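PDB 6N2B: tapirin from Caldicellulosiruptor kristjanssonii, which probably binds cellulose through its beta-helical C-terminal domain, consistent with a role in cell adhesion, and carries a calcium ion. Local coordinates for residues N287-M301 and Y306-V320. Residues are numbered along the deposited sequence; the frame is centred on the assembly and turned at random.
Sequences NTLNANKIYTGLGGM and YGYYKANEIYSDGEV
Tyr295 reaches across from coil 287-301 to Asp317 of the next coil, 306-320, its OH giving a hydrogen bond to Asp317 OD2 (3.0 Å) from above the carboxylate plane, with ring and carboxylate planes 89° apart; Asp317 OD1 is bonded to Tyr405, and Tyr295 OH is also hydrogen-bonded to Lys413 NZ. Asn287 donates an almost straight bond from ND2 to Tyr309 OH (3.1 Å), the hydroxyl lying in the amide plane, while Asn262 holds its OD1. Met301, with CG anti to the backbone N (chi1 176°) and the chain bent at chi3, brings its CE to 3.7 Å from Ile314 CD1 and against Val320 CG1; Ile294 CD1 rests 3.6 Å from Ala311 CB on the same buried face. Further along that face Ser316 OG donates to Thr296 OG1 (2.6 Å) and accepts from Gly318 N, an ST turn. Lys293 and Glu313 run side by side, NZ and OE2 4.1 Å apart, beyond a salt bridge; a water bridges Lys293 NZ and Glu313 OE1, and Glu313 OE1 also accepts from Tyr315 OH (2.6 Å). An alanine in place of Glu313 would probably leave Tyr315 OH without this acceptor and Lys293 without its nearby opposite charge. Backbone bonds such as Lys310 N to Leu289 O (2.7 Å) join parallel strands in register, shifted by one residue where Met301 meets Val320: successive coils of the parallel beta-helix.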
# COMPACT_ATOMS: atom_id res chain seq x y z
N ASN A 287 2.99 14.65 3.81
CA ASN A 287 2.58 13.49 3.03
C ASN A 287 2.08 13.92 1.66
O ASN A 287 1.67 15.07 1.46
CB ASN A 287 1.47 12.70 3.73
CG ASN A 287 1.83 12.27 5.14
OD1 ASN A 287 2.98 11.93 5.44
ND2 ASN A 287 0.83 12.25 6.01
N THR A 288 2.13 12.99 0.71
CA THR A 288 1.36 13.14 -0.52
C THR A 288 0.71 11.80 -0.85
O THR A 288 1.30 10.74 -0.61
CB THR A 288 2.22 13.61 -1.72
OG1 THR A 288 3.30 12.71 -1.95
CG2 THR A 288 2.79 14.98 -1.47
N LEU A 289 -0.51 11.85 -1.38
CA LEU A 289 -1.19 10.70 -1.94
C LEU A 289 -1.74 11.07 -3.31
O LEU A 289 -2.45 12.07 -3.43
CB LEU A 289 -2.33 10.22 -1.02
CG LEU A 289 -3.33 9.28 -1.68
CD1 LEU A 289 -2.73 7.90 -1.90
CD2 LEU A 289 -4.59 9.18 -0.84
N ASN A 290 -1.39 10.31 -4.34
CA ASN A 290 -1.98 10.43 -5.67
C ASN A 290 -2.53 9.06 -6.03
O ASN A 290 -1.77 8.13 -6.29
CB ASN A 290 -0.98 10.86 -6.74
CG ASN A 290 -0.45 12.24 -6.52
OD1 ASN A 290 0.39 12.47 -5.64
ND2 ASN A 290 -0.93 13.19 -7.32
N ALA A 291 -3.85 8.94 -6.03
CA ALA A 291 -4.45 7.64 -6.25
C ALA A 291 -5.53 7.77 -7.31
O ALA A 291 -6.21 8.79 -7.41
CB ALA A 291 -5.04 7.05 -4.96
N ASN A 292 -5.65 6.72 -8.11
CA ASN A 292 -6.67 6.69 -9.14
C ASN A 292 -8.04 6.44 -8.51
O ASN A 292 -8.89 7.34 -8.47
CB ASN A 292 -6.32 5.62 -10.18
CG ASN A 292 -7.27 5.61 -11.34
OD1 ASN A 292 -8.01 6.56 -11.55
ND2 ASN A 292 -7.27 4.51 -12.09
N LYS A 293 -8.27 5.24 -7.99
CA LYS A 293 -9.52 4.89 -7.32
C LYS A 293 -9.22 4.45 -5.89
O LYS A 293 -8.28 3.68 -5.65
CB LYS A 293 -10.26 3.79 -8.09
CG LYS A 293 -10.14 3.91 -9.60
CD LYS A 293 -10.93 2.84 -10.33
CE LYS A 293 -10.63 2.83 -11.82
NZ LYS A 293 -11.68 2.13 -12.62
N ILE A 294 -9.98 4.98 -4.95
CA ILE A 294 -9.88 4.63 -3.54
C ILE A 294 -11.23 4.11 -3.08
O ILE A 294 -12.27 4.70 -3.40
CB ILE A 294 -9.47 5.83 -2.67
CG1 ILE A 294 -8.12 6.40 -3.11
CG2 ILE A 294 -9.48 5.45 -1.19
CD1 ILE A 294 -7.66 7.57 -2.26
N TYR A 295 -11.22 3.01 -2.32
CA TYR A 295 -12.41 2.57 -1.61
C TYR A 295 -12.05 2.34 -0.15
O TYR A 295 -11.01 1.74 0.15
CB TYR A 295 -13.01 1.28 -2.22
CG TYR A 295 -14.02 0.59 -1.30
CD1 TYR A 295 -15.36 0.97 -1.28
CD2 TYR A 295 -13.62 -0.44 -0.44
CE1 TYR A 295 -16.28 0.35 -0.44
CE2 TYR A 295 -14.53 -1.06 0.40
CZ TYR A 295 -15.86 -0.66 0.40
OH TYR A 295 -16.77 -1.27 1.24
N THR A 296 -12.90 2.81 0.75
CA THR A 296 -12.85 2.39 2.15
C THR A 296 -14.21 1.86 2.59
O THR A 296 -15.26 2.23 2.05
CB THR A 296 -12.45 3.52 3.11
OG1 THR A 296 -13.62 4.23 3.52
CG2 THR A 296 -11.47 4.47 2.46
N GLY A 297 -14.17 0.98 3.59
CA GLY A 297 -15.37 0.50 4.25
C GLY A 297 -15.83 1.44 5.34
O GLY A 297 -15.55 2.64 5.31
N LEU A 298 -16.50 0.87 6.34
CA LEU A 298 -17.19 1.65 7.37
C LEU A 298 -16.26 2.51 8.23
O LEU A 298 -16.71 3.51 8.80
CB LEU A 298 -17.99 0.72 8.28
CG LEU A 298 -19.10 -0.05 7.56
CD1 LEU A 298 -19.64 -1.18 8.40
CD2 LEU A 298 -20.25 0.87 7.12
N GLY A 299 -14.97 2.15 8.33
CA GLY A 299 -14.07 2.90 9.19
C GLY A 299 -13.60 4.22 8.63
O GLY A 299 -13.08 5.04 9.39
N GLY A 300 -13.73 4.43 7.32
CA GLY A 300 -13.51 5.74 6.72
C GLY A 300 -12.10 5.97 6.20
O GLY A 300 -11.32 5.05 5.93
N MET A 301 -11.79 7.26 6.03
CA MET A 301 -10.49 7.73 5.56
C MET A 301 -10.20 9.03 6.29
O MET A 301 -10.85 10.05 6.01
CB MET A 301 -10.47 7.96 4.05
CG MET A 301 -9.15 8.55 3.58
SD MET A 301 -8.89 8.31 1.81
CE MET A 301 -9.93 9.62 1.15
N TYR A 306 -0.85 18.55 6.90
CA TYR A 306 0.36 18.75 6.14
C TYR A 306 0.48 17.59 5.17
O TYR A 306 1.16 16.59 5.42
CB TYR A 306 1.53 19.00 7.06
CG TYR A 306 1.32 20.36 7.67
CD1 TYR A 306 0.93 21.43 6.86
CD2 TYR A 306 1.40 20.57 9.05
CE1 TYR A 306 0.68 22.69 7.40
CE2 TYR A 306 1.15 21.83 9.60
CZ TYR A 306 0.79 22.88 8.77
OH TYR A 306 0.55 24.12 9.30
N GLY A 307 -0.25 17.72 4.08
CA GLY A 307 -0.33 16.71 3.06
C GLY A 307 -1.20 17.18 1.92
O GLY A 307 -2.12 17.98 2.11
N TYR A 308 -0.91 16.70 0.71
CA TYR A 308 -1.73 16.94 -0.46
C TYR A 308 -2.22 15.59 -0.93
O TYR A 308 -1.44 14.78 -1.45
CB TYR A 308 -0.95 17.69 -1.54
CG TYR A 308 -0.67 19.11 -1.13
CD1 TYR A 308 0.39 19.41 -0.27
CD2 TYR A 308 -1.48 20.15 -1.58
CE1 TYR A 308 0.65 20.72 0.12
CE2 TYR A 308 -1.24 21.47 -1.20
CZ TYR A 308 -0.17 21.75 -0.35
OH TYR A 308 0.07 23.05 0.03
N TYR A 309 -3.51 15.33 -0.75
CA TYR A 309 -4.12 14.04 -1.04
C TYR A 309 -5.04 14.18 -2.24
O TYR A 309 -6.02 14.92 -2.19
CB TYR A 309 -4.89 13.57 0.18
CG TYR A 309 -4.08 13.53 1.45
CD1 TYR A 309 -3.34 12.39 1.78
CD2 TYR A 309 -4.06 14.60 2.33
CE1 TYR A 309 -2.60 12.34 2.95
CE2 TYR A 309 -3.31 14.56 3.50
CZ TYR A 309 -2.59 13.42 3.81
OH TYR A 309 -1.84 13.36 4.98
N LYS A 310 -4.73 13.46 -3.31
CA LYS A 310 -5.54 13.46 -4.52
C LYS A 310 -6.10 12.06 -4.78
O LYS A 310 -5.36 11.08 -4.77
CB LYS A 310 -4.72 13.93 -5.72
CG LYS A 310 -4.09 15.31 -5.53
CD LYS A 310 -3.21 15.68 -6.72
CE LYS A 310 -2.16 16.74 -6.37
NZ LYS A 310 -2.57 18.13 -6.72
N ALA A 311 -7.40 11.98 -5.00
CA ALA A 311 -8.00 10.79 -5.59
C ALA A 311 -8.83 11.22 -6.80
O ALA A 311 -9.44 12.29 -6.79
CB ALA A 311 -8.88 10.03 -4.59
N ASN A 312 -8.83 10.39 -7.84
CA ASN A 312 -9.70 10.69 -8.97
C ASN A 312 -11.11 10.16 -8.73
O ASN A 312 -12.09 10.81 -9.12
CB ASN A 312 -9.12 10.10 -10.25
CG ASN A 312 -9.50 10.92 -11.45
OD1 ASN A 312 -9.15 12.10 -11.54
ND2 ASN A 312 -10.24 10.30 -12.37
N GLU A 313 -11.23 8.97 -8.15
CA GLU A 313 -12.49 8.42 -7.68
C GLU A 313 -12.29 8.06 -6.23
O GLU A 313 -11.21 7.58 -5.86
CB GLU A 313 -12.92 7.19 -8.48
CG GLU A 313 -12.53 7.25 -9.94
CD GLU A 313 -13.09 6.10 -10.78
OE1 GLU A 313 -13.86 5.26 -10.24
OE2 GLU A 313 -12.76 6.04 -11.99
N ILE A 314 -13.31 8.31 -5.40
CA ILE A 314 -13.28 7.95 -3.98
C ILE A 314 -14.66 7.41 -3.61
O ILE A 314 -15.67 8.07 -3.86
CB ILE A 314 -12.87 9.13 -3.08
CG1 ILE A 314 -13.19 8.86 -1.60
CG2 ILE A 314 -13.53 10.41 -3.51
CD1 ILE A 314 -12.35 7.77 -0.98
N TYR A 315 -14.70 6.21 -3.05
CA TYR A 315 -15.94 5.61 -2.59
C TYR A 315 -15.76 5.19 -1.15
O TYR A 315 -14.75 4.56 -0.82
CB TYR A 315 -16.34 4.41 -3.44
CG TYR A 315 -16.29 4.68 -4.93
CD1 TYR A 315 -17.34 5.32 -5.56
CD2 TYR A 315 -15.20 4.29 -5.69
CE1 TYR A 315 -17.30 5.57 -6.93
CE2 TYR A 315 -15.16 4.52 -7.05
CZ TYR A 315 -16.21 5.17 -7.67
OH TYR A 315 -16.18 5.43 -9.02
N SER A 316 -16.72 5.51 -0.29
CA SER A 316 -16.53 5.21 1.11
C SER A 316 -17.85 4.95 1.81
O SER A 316 -18.77 5.77 1.76
CB SER A 316 -15.80 6.34 1.83
OG SER A 316 -15.53 5.95 3.16
N ASP A 317 -17.94 3.79 2.46
CA ASP A 317 -19.07 3.42 3.28
C ASP A 317 -19.04 4.11 4.65
O ASP A 317 -19.89 3.82 5.50
CB ASP A 317 -19.12 1.90 3.45
CG ASP A 317 -19.51 1.18 2.16
OD1 ASP A 317 -19.96 1.86 1.21
OD2 ASP A 317 -19.37 -0.06 2.08
N GLY A 318 -18.08 5.02 4.86
CA GLY A 318 -17.88 5.73 6.11
C GLY A 318 -17.54 7.20 5.91
O GLY A 318 -17.88 7.78 4.87
N GLU A 319 -16.87 7.81 6.88
CA GLU A 319 -16.69 9.25 6.93
C GLU A 319 -15.29 9.61 6.46
O GLU A 319 -14.29 9.17 7.05
CB GLU A 319 -16.96 9.76 8.35
CG GLU A 319 -16.53 11.19 8.71
CD GLU A 319 -16.64 11.46 10.22
OE1 GLU A 319 -16.45 10.51 11.01
OE2 GLU A 319 -16.91 12.61 10.65
N VAL A 320 -15.21 10.39 5.39
CA VAL A 320 -13.94 10.96 4.95
C VAL A 320 -13.72 12.21 5.79
O VAL A 320 -14.47 13.18 5.70
CB VAL A 320 -13.95 11.30 3.46
CG1 VAL A 320 -12.60 11.87 3.05
CG2 VAL A 320 -14.31 10.07 2.61
O HOH W 1 -0.35 15.10 -4.40
O HOH W 2 -10.46 7.12 -12.82
O HOH W 3 -14.56 2.99 -11.38
O HOH W 4 -16.24 6.42 9.91